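PDB 1BF6: phosphotriesterase homology protein from Escherichia coli, which catalyses the zinc-dependent hydrolysis of phosphorylated glyceryl acetates and also acts on aromatic acetates and propionates. Local coordinates for residues N24-L29 and I243-H248; I16-F21 and R56-N61; V237-D242 and D279-E284; V183-L188 and Q206-G211. All blocks are in the same frame, centred on the assembly; numbering follows the deposited sequence.

All four contacts belong to one metallo-dependent hydrolase barrel; contacts 1, 2 and 4 lie close to its two zinc ions, and contact 3 reaches one through Asp242. Contacts 1 and 2, with centres about 11 Å apart, share the small antiparallel pair of strands 16-17 and 28-29, joined where Cys27 O lies 3.1 Å from Leu18 N. Contacts 3 and 4, about 11 Å apart between centres, share the neighbouring parallel strands 204-207 and 237-239, with Met238 O 3.0 Å from Phe207 N. Contacts 2 and 3 lie on opposite sides of the chain's centre, about 25 Å apart between centres. Asp242 binds one zinc ion and His185 of contact 4 the other; Ile243 of contact 1 directly follows Asp242.

Contact 1: N24-L29 and I243-H248; sequences NVDCRL and ITRRSH. With SO4 (sulfate ion), chain F.
The carboxylate of Asp26 is the polar centre here. Its OD2 takes two donors. Ser247 OG lies 2.8 Å from OD2, on the syn lone pair; Arg245 NH1 meets OD2 on the anti lone pair in a salt bridge of 3.1 Å. OD1 accepts Ser247 N at 2.9 Å. CG anti to the Asp26 backbone N (chi1 -164°) brings the group to the other segment, while Asp26 O receives Arg246 N at 3.0 Å in the carbonyl plane. An alanine in place of Asp26 would probably loosen the turn at Ser247 and leave Arg245 without this carboxylate partner. Arg246, extended from CG to NE, reaches along the segment 24-29 to give NE to Arg28 O (2.8 Å). Its NH2 lies over one face of the Arg28 guanidinium, offset toward the rim, two like charges whose closeness is probably eased by Asp30, which forms salt bridges with both arginines. A water bridges Cys27 O and Thr244 O, and Thr244 OG1 holds a sulfate, probably from the crystallisation liquor, at O2 (2.7 Å). The arrangement joins the loop after strand 237-239, which follows zinc ligand Asp242, to strand 28-29, paired antiparallel with strand 16-17, at the surface of a TIM-barrel hydrolase.

Contact 2: I16-F21 and R56-N61; sequences IDLSGF and RYMGRN
Ile16 and Met58 cross obliquely, their tips meeting at Ile16 CD1 and Met58 CE, 3.9 Å apart. Ile16 sends CG1 anti to its backbone N (chi1 180°) and runs on extended, which also lays CG1 against Met58 O at 3.3 Å. Met58 bends at its last torsion (chi3 82°), which sets CE against Ile16 CD1. Leu18 approaches the methionine nearer its root: its CD2 lies 4.2 Å from Met58 CB and close to the same carbonyl oxygen. Between these two aliphatic groups Met58 O accepts Asp17 N, 2.9 Å away and in the carbonyl plane, the one hydrogen bond between the segments. The contact sets the end of strand 16-17 against the loop that follows strand 47-52 of the TIM barrel, with the side chain of Met58 about 4 Å from that of the zinc ligand Glu124. Gly59 faces Asp17 at a CA separation of 4.5 Å; a beta carbon there would collide with Asp17 N. Asp17 OD1 accepts Ser19 N on its anti lone pair, an Asx turn, and Ser19 OG on the syn one. Phe21 CZ lies 3.9 Å from Tyr57 O, while Phe87 meets the Phe21 ring at about 45°.

Contact 3: V237-D242 and D279-E284; sequences VMLSMD and DVMLRE. With ZN (zinc ion), chain C.
CG of Met281 stands anti to its carbonyl carbon (chi1 -58°), and the chain then runs extended before bending at its last torsion (chi3 -81°), which lays the thioether alongside Val237. The two side chains point the same way, and Met281 SD lies 4.0 Å from Val237 CG1. Leu239 also sets its CG anti to the carbonyl carbon, sending CD1 between two helix residues: CD1 is 4.2 Å from Met281 CB and 4.1 Å from Leu282 CD2. Leu239 crosses Met281 obliquely and Leu282 at about a right angle. The backbone comes close too, with a CA-H...O contact of 3.5 Å from Met281 CA to Val237 O, an oxygen that accepts a hydrogen bond from Asn285 ND2. This is barrel strand 237-239 packed against helix 275-289 in the TIM-barrel fold, the segment axes 6.9 Å apart at an angle of 71°. A water spans the buried junction, accepting from Leu239 N and lying 2.9 Å from Met281 O, to which it may donate. The helix carries a wider pi-type turn at 280-284, where Asp279 O accepts both Arg283 N and Glu284 N. Asp279 and Arg283, joined by a salt bridge whose hydrogen bond, Arg283 NH1 to Asp279 OD2, is weak, bind beta-D-glucose. Beyond the strand's C-terminal end, Asp242 turns CG anti to its backbone N and binds zinc through OD1 at 2.4 Å, a site completed by His11, His13 and Glu124.

Contact 4: V183-L188 and Q206-G211; sequences VGHCDL and QFDTIG. With ZN (zinc ion), chain D.
Strands 181-183 and 204-207 run parallel, and Gln206 N donates to Val183 O before Gln206 O receives Cys186 N nearly along its C=O axis, at 3.0 Å. Where the chains leave the strands, side chains take over. Asp208 holds CG in the crowded position between its backbone N and carbonyl carbon (chi1 51°), bringing the carboxylate to His185. Its OD1 accepts His185 ND1 at 2.6 Å, near the ring plane but from above the carboxylate plane; ring and carboxylate lie 62° apart. OD2 takes His185 N on its syn lone pair, 3.1 Å away. The backbone and ring N-H groups of the histidine are both held by one carboxylate, which fixes the ring's rotation and points NE2 at a zinc ion 2.2 Å away. In this TIM-barrel hydrolase the metal site lies at the C-terminal ends of the strands, and His157 and Glu124 complete the ligands; Asp208 is a second-shell residue that would probably make the imidazole more electron-rich. Asp187, also in the crowded rotamer, slides past Thr209 in the opposite direction: its OD1 accepts Thr209 OG1 at 2.7 Å, and OD2 accepts Thr209 N at 3.2 Å. An alanine at Asp187 would remove the acceptor of Thr209 OG1 and N, probably loosening the hold on that residue, and leave Arg221 without this salt bridge. Leu188 crosses Thr209 at about a right angle, CD2 lying 3.5 Å from Thr209 OG1.

Contact 1: N24-L29 and I243-H248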
loop_
_atom_site.group_PDB
_atom_site.type_symbol
_atom_site.label_atom_id
_atom_site.label_comp_id
_atom_site.label_asym_id
_atom_site.label_seq_id
_atom_site.Cartn_x
_atom_site.Cartn_y
_atom_site.Cartn_z
ATOM N N ASN A 24 21.572 5.714 3.245
ATOM C CA ASN A 24 21.230 5.179 4.554
ATOM C C ASN A 24 20.841 3.710 4.417
ATOM O O ASN A 24 19.796 3.382 3.840
ATOM C CB ASN A 24 20.058 5.999 5.110
ATOM C CG ASN A 24 19.723 5.682 6.565
ATOM O OD1 ASN A 24 18.883 6.357 7.152
ATOM N ND2 ASN A 24 20.375 4.679 7.153
ATOM N N VAL A 25 21.691 2.830 4.943
ATOM C CA VAL A 25 21.449 1.389 4.895
ATOM C C VAL A 25 20.146 0.970 5.624
ATOM O O VAL A 25 19.636 -0.132 5.410
ATOM C CB VAL A 25 22.681 0.607 5.448
ATOM C CG1 VAL A 25 22.880 0.903 6.943
ATOM C CG2 VAL A 25 22.535 -0.889 5.183
ATOM N N ASP A 26 19.606 1.856 6.464
ATOM C CA ASP A 26 18.366 1.581 7.191
ATOM C C ASP A 26 17.228 1.444 6.166
ATOM O O ASP A 26 16.291 0.651 6.348
ATOM C CB ASP A 26 18.050 2.723 8.169
ATOM C CG ASP A 26 17.003 2.338 9.210
ATOM O OD1 ASP A 26 16.947 1.152 9.575
ATOM O OD2 ASP A 26 16.245 3.217 9.671
ATOM N N CYS A 27 17.344 2.217 5.086
ATOM C CA CYS A 27 16.377 2.229 3.992
ATOM C C CYS A 27 16.495 1.027 3.040
ATOM O O CYS A 27 15.773 0.945 2.038
ATOM C CB CYS A 27 16.480 3.547 3.227
ATOM S SG CYS A 27 16.104 4.962 4.252
ATOM N N ARG A 28 17.431 0.126 3.337
ATOM C CA ARG A 28 17.609 -1.092 2.565
ATOM C C ARG A 28 16.970 -2.235 3.368
ATOM O O ARG A 28 17.658 -2.978 4.092
ATOM C CB ARG A 28 19.096 -1.379 2.300
ATOM C CG ARG A 28 19.344 -2.677 1.535
ATOM C CD ARG A 28 20.640 -2.645 0.713
ATOM N NE ARG A 28 21.858 -2.490 1.513
ATOM C CZ ARG A 28 22.485 -3.484 2.145
ATOM N NH1 ARG A 28 22.016 -4.731 2.095
ATOM N NH2 ARG A 28 23.608 -3.239 2.808
ATOM N N LEU A 29 15.645 -2.342 3.274
ATOM C CA LEU A 29 14.907 -3.387 3.990
ATOM C C LEU A 29 15.006 -4.687 3.193
ATOM O O LEU A 29 14.201 -4.940 2.294
ATOM C CB LEU A 29 13.445 -2.961 4.181
ATOM C CG LEU A 29 12.549 -3.909 4.979
ATOM C CD1 LEU A 29 12.991 -3.942 6.441
ATOM C CD2 LEU A 29 11.119 -3.436 4.876
ATOM N N ILE A 243 5.724 -0.611 6.645
ATOM C CA ILE A 243 7.092 -0.851 7.133
ATOM C C ILE A 243 8.039 -0.582 5.949
ATOM O O ILE A 243 7.804 -1.073 4.835
ATOM C CB ILE A 243 7.281 -2.306 7.638
ATOM C CG1 ILE A 243 6.411 -2.564 8.878
ATOM C CG2 ILE A 243 8.743 -2.591 7.930
ATOM C CD1 ILE A 243 6.671 -1.617 10.030
ATOM N N THR A 244 9.089 0.199 6.201
ATOM C CA THR A 244 10.048 0.581 5.161
ATOM C C THR A 244 11.523 0.534 5.588
ATOM O O THR A 244 12.407 0.577 4.737
ATOM C CB THR A 244 9.785 2.035 4.681
ATOM O OG1 THR A 244 9.900 2.936 5.791
ATOM C CG2 THR A 244 8.390 2.193 4.069
ATOM N N ARG A 245 11.784 0.438 6.892
ATOM C CA ARG A 245 13.157 0.441 7.410
ATOM C C ARG A 245 13.537 -0.740 8.277
ATOM O O ARG A 245 12.686 -1.360 8.908
ATOM C CB ARG A 245 13.374 1.705 8.236
ATOM C CG ARG A 245 13.228 2.989 7.454
ATOM C CD ARG A 245 13.216 4.161 8.397
ATOM N NE ARG A 245 13.316 5.432 7.691
ATOM C CZ ARG A 245 14.321 6.288 7.849
ATOM N NH1 ARG A 245 15.319 6.000 8.684
ATOM N NH2 ARG A 245 14.304 7.456 7.214
ATOM N N ARG A 246 14.831 -1.042 8.315
ATOM C CA ARG A 246 15.343 -2.135 9.148
ATOM C C ARG A 246 15.023 -1.829 10.622
ATOM O O ARG A 246 14.676 -2.728 11.388
ATOM C CB ARG A 246 16.861 -2.283 8.979
ATOM C CG ARG A 246 17.305 -2.703 7.590
ATOM C CD ARG A 246 18.828 -2.703 7.482
ATOM N NE ARG A 246 19.314 -3.438 6.313
ATOM C CZ ARG A 246 20.554 -3.910 6.189
ATOM N NH1 ARG A 246 21.440 -3.725 7.162
ATOM N NH2 ARG A 246 20.911 -4.573 5.098
ATOM N N SER A 247 15.087 -0.549 10.989
ATOM C CA SER A 247 14.820 -0.126 12.361
ATOM C C SER A 247 13.365 -0.323 12.790
ATOM O O SER A 247 13.033 -0.179 13.969
ATOM C CB SER A 247 15.279 1.324 12.595
ATOM O OG SER A 247 14.598 2.261 11.781
ATOM N N HIS A 248 12.498 -0.640 11.829
ATOM C CA HIS A 248 11.085 -0.902 12.115
ATOM C C HIS A 248 10.892 -2.364 12.563
ATOM O O HIS A 248 9.890 -2.700 13.197
ATOM C CB HIS A 248 10.212 -0.637 10.873
ATOM C CG HIS A 248 10.140 0.802 10.459
ATOM N ND1 HIS A 248 9.837 1.189 9.169
ATOM C CD2 HIS A 248 10.287 1.948 11.167
ATOM C CE1 HIS A 248 9.792 2.507 9.101
ATOM N NE2 HIS A 248 10.062 2.992 10.301
HETATM S S SO4 F . 9.575 6.564 6.592
HETATM O O1 SO4 F . 10.599 7.477 7.093
HETATM O O2 SO4 F . 10.193 5.658 5.533
HETATM O O3 SO4 F . 8.994 5.640 7.698
HETATM O O4 SO4 F . 8.407 7.375 6.036
HETATM O O HOH W 1 13.136 1.842 2.424
#

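Contact 2: I16-F21 and R56-N61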
loop_
_atom_site.group_PDB
_atom_site.type_symbol
_atom_site.label_atom_id
_atom_site.label_comp_id
_atom_site.label_asym_id
_atom_site.label_seq_id
_atom_site.Cartn_x
_atom_site.Cartn_y
_atom_site.Cartn_z
ATOM N N ILE A 16 12.549 -3.612 -0.003
ATOM C CA ILE A 16 12.634 -2.302 -0.617
ATOM C C ILE A 16 14.038 -1.788 -0.373
ATOM O O ILE A 16 14.657 -2.111 0.648
ATOM C CB ILE A 16 11.581 -1.318 -0.036
ATOM C CG1 ILE A 16 11.712 0.048 -0.708
ATOM C CG2 ILE A 16 11.710 -1.206 1.488
ATOM C CD1 ILE A 16 10.614 1.022 -0.356
ATOM N N ASP A 17 14.564 -1.048 -1.343
ATOM C CA ASP A 17 15.903 -0.490 -1.229
ATOM C C ASP A 17 15.972 0.924 -1.788
ATOM O O ASP A 17 16.150 1.113 -2.993
ATOM C CB ASP A 17 16.931 -1.390 -1.934
ATOM C CG ASP A 17 18.384 -0.970 -1.660
ATOM O OD1 ASP A 17 18.610 0.046 -0.973
ATOM O OD2 ASP A 17 19.307 -1.669 -2.127
ATOM N N LEU A 18 15.805 1.905 -0.904
ATOM C CA LEU A 18 15.895 3.316 -1.262
ATOM C C LEU A 18 17.183 3.877 -0.638
ATOM O O LEU A 18 17.325 5.095 -0.465
ATOM C CB LEU A 18 14.693 4.098 -0.725
ATOM C CG LEU A 18 13.298 3.726 -1.233
ATOM C CD1 LEU A 18 12.315 4.795 -0.799
ATOM C CD2 LEU A 18 13.308 3.596 -2.751
ATOM N N SER A 19 18.121 2.984 -0.318
ATOM C CA SER A 19 19.367 3.390 0.315
ATOM C C SER A 19 20.266 4.228 -0.583
ATOM O O SER A 19 20.997 5.085 -0.088
ATOM C CB SER A 19 20.129 2.182 0.874
ATOM O OG SER A 19 20.610 1.322 -0.143
ATOM N N GLY A 20 20.208 3.984 -1.893
ATOM C CA GLY A 20 21.020 4.735 -2.838
ATOM C C GLY A 20 20.609 6.195 -2.955
ATOM O O GLY A 20 21.441 7.065 -3.189
ATOM N N PHE A 21 19.317 6.463 -2.795
ATOM C CA PHE A 21 18.778 7.822 -2.875
ATOM C C PHE A 21 19.051 8.591 -1.590
ATOM O O PHE A 21 19.204 9.813 -1.596
ATOM C CB PHE A 21 17.248 7.791 -3.070
ATOM C CG PHE A 21 16.789 7.074 -4.315
ATOM C CD1 PHE A 21 16.594 5.697 -4.309
ATOM C CD2 PHE A 21 16.506 7.784 -5.478
ATOM C CE1 PHE A 21 16.121 5.035 -5.444
ATOM C CE2 PHE A 21 16.032 7.132 -6.618
ATOM C CZ PHE A 21 15.838 5.755 -6.601
ATOM N N ARG A 56 9.404 -1.724 -9.309
ATOM C CA ARG A 56 10.758 -1.967 -9.798
ATOM C C ARG A 56 11.902 -1.077 -9.314
ATOM O O ARG A 56 12.846 -1.567 -8.691
ATOM C CB ARG A 56 10.786 -2.054 -11.329
ATOM C CG ARG A 56 12.152 -2.440 -11.848
ATOM C CD ARG A 56 12.125 -2.820 -13.313
ATOM N NE ARG A 56 13.482 -3.023 -13.808
ATOM C CZ ARG A 56 13.785 -3.371 -15.054
ATOM N NH1 ARG A 56 12.824 -3.568 -15.945
ATOM N NH2 ARG A 56 15.061 -3.481 -15.419
ATOM N N TYR A 57 11.796 0.220 -9.579
ATOM C CA TYR A 57 12.842 1.165 -9.228
ATOM C C TYR A 57 12.873 1.673 -7.790
ATOM O O TYR A 57 13.557 2.651 -7.468
ATOM C CB TYR A 57 12.889 2.279 -10.266
ATOM C CG TYR A 57 13.141 1.714 -11.655
ATOM C CD1 TYR A 57 14.432 1.379 -12.073
ATOM C CD2 TYR A 57 12.075 1.439 -12.527
ATOM C CE1 TYR A 57 14.661 0.775 -13.322
ATOM C CE2 TYR A 57 12.298 0.841 -13.772
ATOM C CZ TYR A 57 13.587 0.511 -14.161
ATOM O OH TYR A 57 13.802 -0.081 -15.385
ATOM N N MET A 58 12.131 0.977 -6.930
ATOM C CA MET A 58 12.103 1.257 -5.505
ATOM C C MET A 58 12.948 0.151 -4.868
ATOM O O MET A 58 13.162 0.130 -3.652
ATOM C CB MET A 58 10.672 1.201 -4.956
ATOM C CG MET A 58 9.844 2.454 -5.208
ATOM S SD MET A 58 8.091 2.211 -4.831
ATOM C CE MET A 58 8.096 2.447 -3.016
ATOM N N GLY A 59 13.438 -0.767 -5.694
ATOM C CA GLY A 59 14.262 -1.851 -5.190
ATOM C C GLY A 59 13.531 -3.162 -4.975
ATOM O O GLY A 59 13.909 -3.951 -4.099
ATOM N N ARG A 60 12.492 -3.405 -5.781
ATOM C CA ARG A 60 11.718 -4.640 -5.685
ATOM C C ARG A 60 12.608 -5.856 -5.942
ATOM O O ARG A 60 13.591 -5.782 -6.683
ATOM C CB ARG A 60 10.559 -4.617 -6.701
ATOM C CG ARG A 60 9.584 -5.817 -6.625
ATOM C CD ARG A 60 8.549 -5.769 -7.769
ATOM N NE ARG A 60 9.195 -5.983 -9.064
ATOM C CZ ARG A 60 8.792 -5.448 -10.216
ATOM N NH1 ARG A 60 7.721 -4.666 -10.267
ATOM N NH2 ARG A 60 9.512 -5.643 -11.312
ATOM N N ASN A 61 12.247 -6.979 -5.331
ATOM C CA ASN A 61 12.977 -8.224 -5.489
ATOM C C ASN A 61 11.966 -9.357 -5.467
ATOM O O ASN A 61 11.632 -9.885 -4.398
ATOM C CB ASN A 61 13.980 -8.397 -4.349
ATOM C CG ASN A 61 14.994 -9.482 -4.618
ATOM O OD1 ASN A 61 16.172 -9.307 -4.315
ATOM N ND2 ASN A 61 14.555 -10.617 -5.159
#

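Contact 3: V237-D242 and D279-E284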
loop_
_atom_site.group_PDB
_atom_site.type_symbol
_atom_site.label_atom_id
_atom_site.label_comp_id
_atom_site.label_asym_id
_atom_site.label_seq_id
_atom_site.Cartn_x
_atom_site.Cartn_y
_atom_site.Cartn_z
ATOM N N VAL A 237 -12.585 1.422 4.180
ATOM C CA VAL A 237 -11.320 1.633 4.888
ATOM C C VAL A 237 -10.465 0.377 5.017
ATOM O O VAL A 237 -10.969 -0.700 5.363
ATOM C CB VAL A 237 -11.573 2.190 6.324
ATOM C CG1 VAL A 237 -10.253 2.403 7.061
ATOM C CG2 VAL A 237 -12.334 3.480 6.264
ATOM N N MET A 238 -9.181 0.508 4.682
ATOM C CA MET A 238 -8.229 -0.582 4.823
ATOM C C MET A 238 -7.055 -0.092 5.691
ATOM O O MET A 238 -6.853 1.123 5.842
ATOM C CB MET A 238 -7.805 -1.152 3.474
ATOM C CG MET A 238 -8.982 -1.834 2.762
ATOM S SD MET A 238 -8.547 -2.832 1.345
ATOM C CE MET A 238 -8.123 -1.552 0.164
ATOM N N LEU A 239 -6.312 -1.036 6.272
ATOM C CA LEU A 239 -5.236 -0.714 7.216
ATOM C C LEU A 239 -3.891 -1.360 6.943
ATOM O O LEU A 239 -3.814 -2.424 6.330
ATOM C CB LEU A 239 -5.673 -1.157 8.630
ATOM C CG LEU A 239 -7.072 -0.782 9.146
ATOM C CD1 LEU A 239 -7.335 -1.500 10.475
ATOM C CD2 LEU A 239 -7.214 0.707 9.323
ATOM N N SER A 240 -2.833 -0.720 7.461
ATOM C CA SER A 240 -1.465 -1.224 7.346
ATOM C C SER A 240 -0.452 -0.404 8.174
ATOM O O SER A 240 -0.818 0.587 8.810
ATOM C CB SER A 240 -1.019 -1.306 5.876
ATOM O OG SER A 240 -0.643 -2.639 5.545
ATOM N N MET A 241 0.807 -0.839 8.145
ATOM C CA MET A 241 1.914 -0.203 8.877
ATOM C C MET A 241 2.900 0.539 7.953
ATOM O O MET A 241 3.633 1.441 8.387
ATOM C CB MET A 241 2.718 -1.281 9.624
ATOM C CG MET A 241 1.913 -2.177 10.566
ATOM S SD MET A 241 1.231 -1.241 11.895
ATOM C CE MET A 241 2.731 -0.799 12.763
ATOM N N ASP A 242 2.934 0.129 6.684
ATOM C CA ASP A 242 3.868 0.686 5.700
ATOM C C ASP A 242 5.317 0.593 6.223
ATOM O O ASP A 242 6.022 1.616 6.290
ATOM C CB ASP A 242 3.526 2.138 5.350
ATOM C CG ASP A 242 4.363 2.677 4.196
ATOM O OD1 ASP A 242 4.947 1.863 3.445
ATOM O OD2 ASP A 242 4.450 3.902 4.064
ATOM N N ASP A 279 -12.890 -6.807 11.501
ATOM C CA ASP A 279 -12.839 -7.772 10.399
ATOM C C ASP A 279 -13.295 -7.200 9.054
ATOM O O ASP A 279 -12.871 -7.676 8.008
ATOM C CB ASP A 279 -13.588 -9.071 10.760
ATOM C CG ASP A 279 -12.882 -9.877 11.866
ATOM O OD1 ASP A 279 -11.774 -9.480 12.294
ATOM O OD2 ASP A 279 -13.422 -10.921 12.299
ATOM N N VAL A 280 -14.134 -6.171 9.086
ATOM C CA VAL A 280 -14.579 -5.534 7.848
ATOM C C VAL A 280 -13.342 -4.898 7.185
ATOM O O VAL A 280 -13.080 -5.114 5.993
ATOM C CB VAL A 280 -15.650 -4.451 8.111
ATOM C CG1 VAL A 280 -15.837 -3.566 6.884
ATOM C CG2 VAL A 280 -16.974 -5.109 8.450
ATOM N N MET A 281 -12.551 -4.173 7.980
ATOM C CA MET A 281 -11.360 -3.510 7.452
ATOM C C MET A 281 -10.219 -4.461 7.111
ATOM O O MET A 281 -9.619 -4.342 6.039
ATOM C CB MET A 281 -10.873 -2.423 8.417
ATOM C CG MET A 281 -11.913 -1.346 8.735
ATOM S SD MET A 281 -11.324 -0.128 9.940
ATOM C CE MET A 281 -11.580 -1.008 11.486
ATOM N N LEU A 282 -9.951 -5.435 7.982
ATOM C CA LEU A 282 -8.852 -6.378 7.770
ATOM C C LEU A 282 -9.081 -7.597 6.886
ATOM O O LEU A 282 -8.128 -8.134 6.325
ATOM C CB LEU A 282 -8.276 -6.845 9.116
ATOM C CG LEU A 282 -7.516 -5.825 9.969
ATOM C CD1 LEU A 282 -7.037 -6.512 11.262
ATOM C CD2 LEU A 282 -6.319 -5.271 9.184
ATOM N N ARG A 283 -10.324 -8.066 6.787
ATOM C CA ARG A 283 -10.602 -9.245 5.978
ATOM C C ARG A 283 -11.581 -9.008 4.833
ATOM O O ARG A 283 -11.265 -9.310 3.682
ATOM C CB ARG A 283 -11.105 -10.406 6.857
ATOM C CG ARG A 283 -11.408 -11.704 6.091
ATOM C CD ARG A 283 -12.355 -12.622 6.870
ATOM N NE ARG A 283 -11.770 -13.001 8.153
ATOM C CZ ARG A 283 -12.390 -12.949 9.335
ATOM N NH1 ARG A 283 -13.654 -12.541 9.436
ATOM N NH2 ARG A 283 -11.709 -13.252 10.436
ATOM N N GLU A 284 -12.759 -8.469 5.141
ATOM C CA GLU A 284 -13.780 -8.257 4.118
ATOM C C GLU A 284 -13.341 -7.326 2.998
ATOM O O GLU A 284 -13.302 -7.724 1.830
ATOM C CB GLU A 284 -15.077 -7.752 4.738
ATOM C CG GLU A 284 -15.706 -8.730 5.718
ATOM C CD GLU A 284 -17.149 -8.377 6.066
ATOM O OE1 GLU A 284 -17.784 -7.590 5.317
ATOM O OE2 GLU A 284 -17.654 -8.899 7.086
HETATM ZN ZN ZN C . 5.043 2.352 1.082
HETATM O O HOH W 2 -6.801 -3.864 5.554
#

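Contact 4: V183-L188 and Q206-G211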
loop_
_atom_site.group_PDB
_atom_site.type_symbol
_atom_site.label_atom_id
_atom_site.label_comp_id
_atom_site.label_asym_id
_atom_site.label_seq_id
_atom_site.Cartn_x
_atom_site.Cartn_y
_atom_site.Cartn_z
ATOM N N VAL A 183 -6.609 4.904 -1.960
ATOM C CA VAL A 183 -5.707 6.024 -1.664
ATOM C C VAL A 183 -4.840 5.786 -0.417
ATOM O O VAL A 183 -5.351 5.707 0.704
ATOM C CB VAL A 183 -6.504 7.340 -1.501
ATOM C CG1 VAL A 183 -5.568 8.509 -1.237
ATOM C CG2 VAL A 183 -7.325 7.615 -2.757
ATOM N N GLY A 184 -3.528 5.700 -0.632
ATOM C CA GLY A 184 -2.599 5.441 0.458
ATOM C C GLY A 184 -2.229 6.637 1.310
ATOM O O GLY A 184 -2.271 7.783 0.857
ATOM N N HIS A 185 -1.872 6.359 2.567
ATOM C CA HIS A 185 -1.461 7.375 3.538
ATOM C C HIS A 185 -2.433 8.506 3.804
ATOM O O HIS A 185 -2.048 9.674 3.782
ATOM C CB HIS A 185 -0.114 7.983 3.144
ATOM C CG HIS A 185 0.853 6.995 2.596
ATOM N ND1 HIS A 185 0.990 5.707 3.058
ATOM C CD2 HIS A 185 1.697 7.103 1.544
ATOM C CE1 HIS A 185 1.865 5.093 2.287
ATOM N NE2 HIS A 185 2.300 5.923 1.371
ATOM N N CYS A 186 -3.693 8.183 4.077
ATOM C CA CYS A 186 -4.669 9.230 4.366
ATOM C C CYS A 186 -4.648 9.606 5.844
ATOM O O CYS A 186 -5.345 10.530 6.261
ATOM C CB CYS A 186 -6.083 8.763 4.008
ATOM S SG CYS A 186 -6.347 8.417 2.260
ATOM N N ASP A 187 -3.791 8.922 6.601
ATOM C CA ASP A 187 -3.699 9.100 8.052
ATOM C C ASP A 187 -2.410 9.745 8.607
ATOM O O ASP A 187 -1.859 9.275 9.602
ATOM C CB ASP A 187 -3.933 7.733 8.719
ATOM C CG ASP A 187 -2.842 6.714 8.381
ATOM O OD1 ASP A 187 -2.143 6.879 7.348
ATOM O OD2 ASP A 187 -2.666 5.731 9.143
ATOM N N LEU A 188 -1.947 10.826 7.986
ATOM C CA LEU A 188 -0.747 11.521 8.463
ATOM C C LEU A 188 -1.049 12.933 8.984
ATOM O O LEU A 188 -0.148 13.690 9.340
ATOM C CB LEU A 188 0.340 11.535 7.381
ATOM C CG LEU A 188 1.035 10.186 7.193
ATOM C CD1 LEU A 188 1.849 10.144 5.903
ATOM C CD2 LEU A 188 1.907 9.909 8.398
ATOM N N GLN A 206 -6.894 4.418 2.909
ATOM C CA GLN A 206 -6.040 3.642 3.791
ATOM C C GLN A 206 -5.405 4.396 4.950
ATOM O O GLN A 206 -4.964 5.534 4.807
ATOM C CB GLN A 206 -4.943 2.961 2.992
ATOM C CG GLN A 206 -5.457 1.863 2.110
ATOM C CD GLN A 206 -4.415 1.303 1.186
ATOM O OE1 GLN A 206 -3.217 1.649 1.254
ATOM N NE2 GLN A 206 -4.862 0.439 0.289
ATOM N N PHE A 207 -5.477 3.769 6.126
ATOM C CA PHE A 207 -4.848 4.269 7.341
ATOM C C PHE A 207 -3.713 3.249 7.407
ATOM O O PHE A 207 -3.827 2.194 8.050
ATOM C CB PHE A 207 -5.785 4.143 8.560
ATOM C CG PHE A 207 -6.867 5.207 8.625
ATOM C CD1 PHE A 207 -7.756 5.404 7.559
ATOM C CD2 PHE A 207 -7.005 6.010 9.759
ATOM C CE1 PHE A 207 -8.758 6.387 7.626
ATOM C CE2 PHE A 207 -8.001 6.992 9.834
ATOM C CZ PHE A 207 -8.882 7.183 8.763
ATOM N N ASP A 208 -2.649 3.530 6.655
ATOM C CA ASP A 208 -1.501 2.621 6.542
ATOM C C ASP A 208 -0.172 3.087 7.143
ATOM O O ASP A 208 0.876 2.511 6.825
ATOM C CB ASP A 208 -1.269 2.240 5.070
ATOM C CG ASP A 208 -1.195 3.454 4.152
ATOM O OD1 ASP A 208 -0.807 4.545 4.614
ATOM O OD2 ASP A 208 -1.569 3.320 2.964
ATOM N N THR A 209 -0.208 4.133 7.961
ATOM C CA THR A 209 1.008 4.626 8.610
ATOM C C THR A 209 0.890 4.417 10.135
ATOM O O THR A 209 1.478 5.156 10.939
ATOM C CB THR A 209 1.289 6.107 8.275
ATOM O OG1 THR A 209 0.187 6.929 8.677
ATOM C CG2 THR A 209 1.535 6.287 6.759
ATOM N N ILE A 210 0.107 3.404 10.508
ATOM C CA ILE A 210 -0.109 3.053 11.909
ATOM C C ILE A 210 1.238 2.792 12.577
ATOM O O ILE A 210 2.058 2.045 12.044
ATOM C CB ILE A 210 -1.009 1.805 12.011
ATOM C CG1 ILE A 210 -2.455 2.184 11.662
ATOM C CG2 ILE A 210 -0.929 1.180 13.409
ATOM C CD1 ILE A 210 -3.318 0.997 11.244
ATOM N N GLY A 211 1.465 3.437 13.723
ATOM C CA GLY A 211 2.722 3.264 14.442
ATOM C C GLY A 211 3.734 4.375 14.196
ATOM O O GLY A 211 4.704 4.502 14.942
HETATM ZN ZN ZN D . 4.044 5.417 0.169
#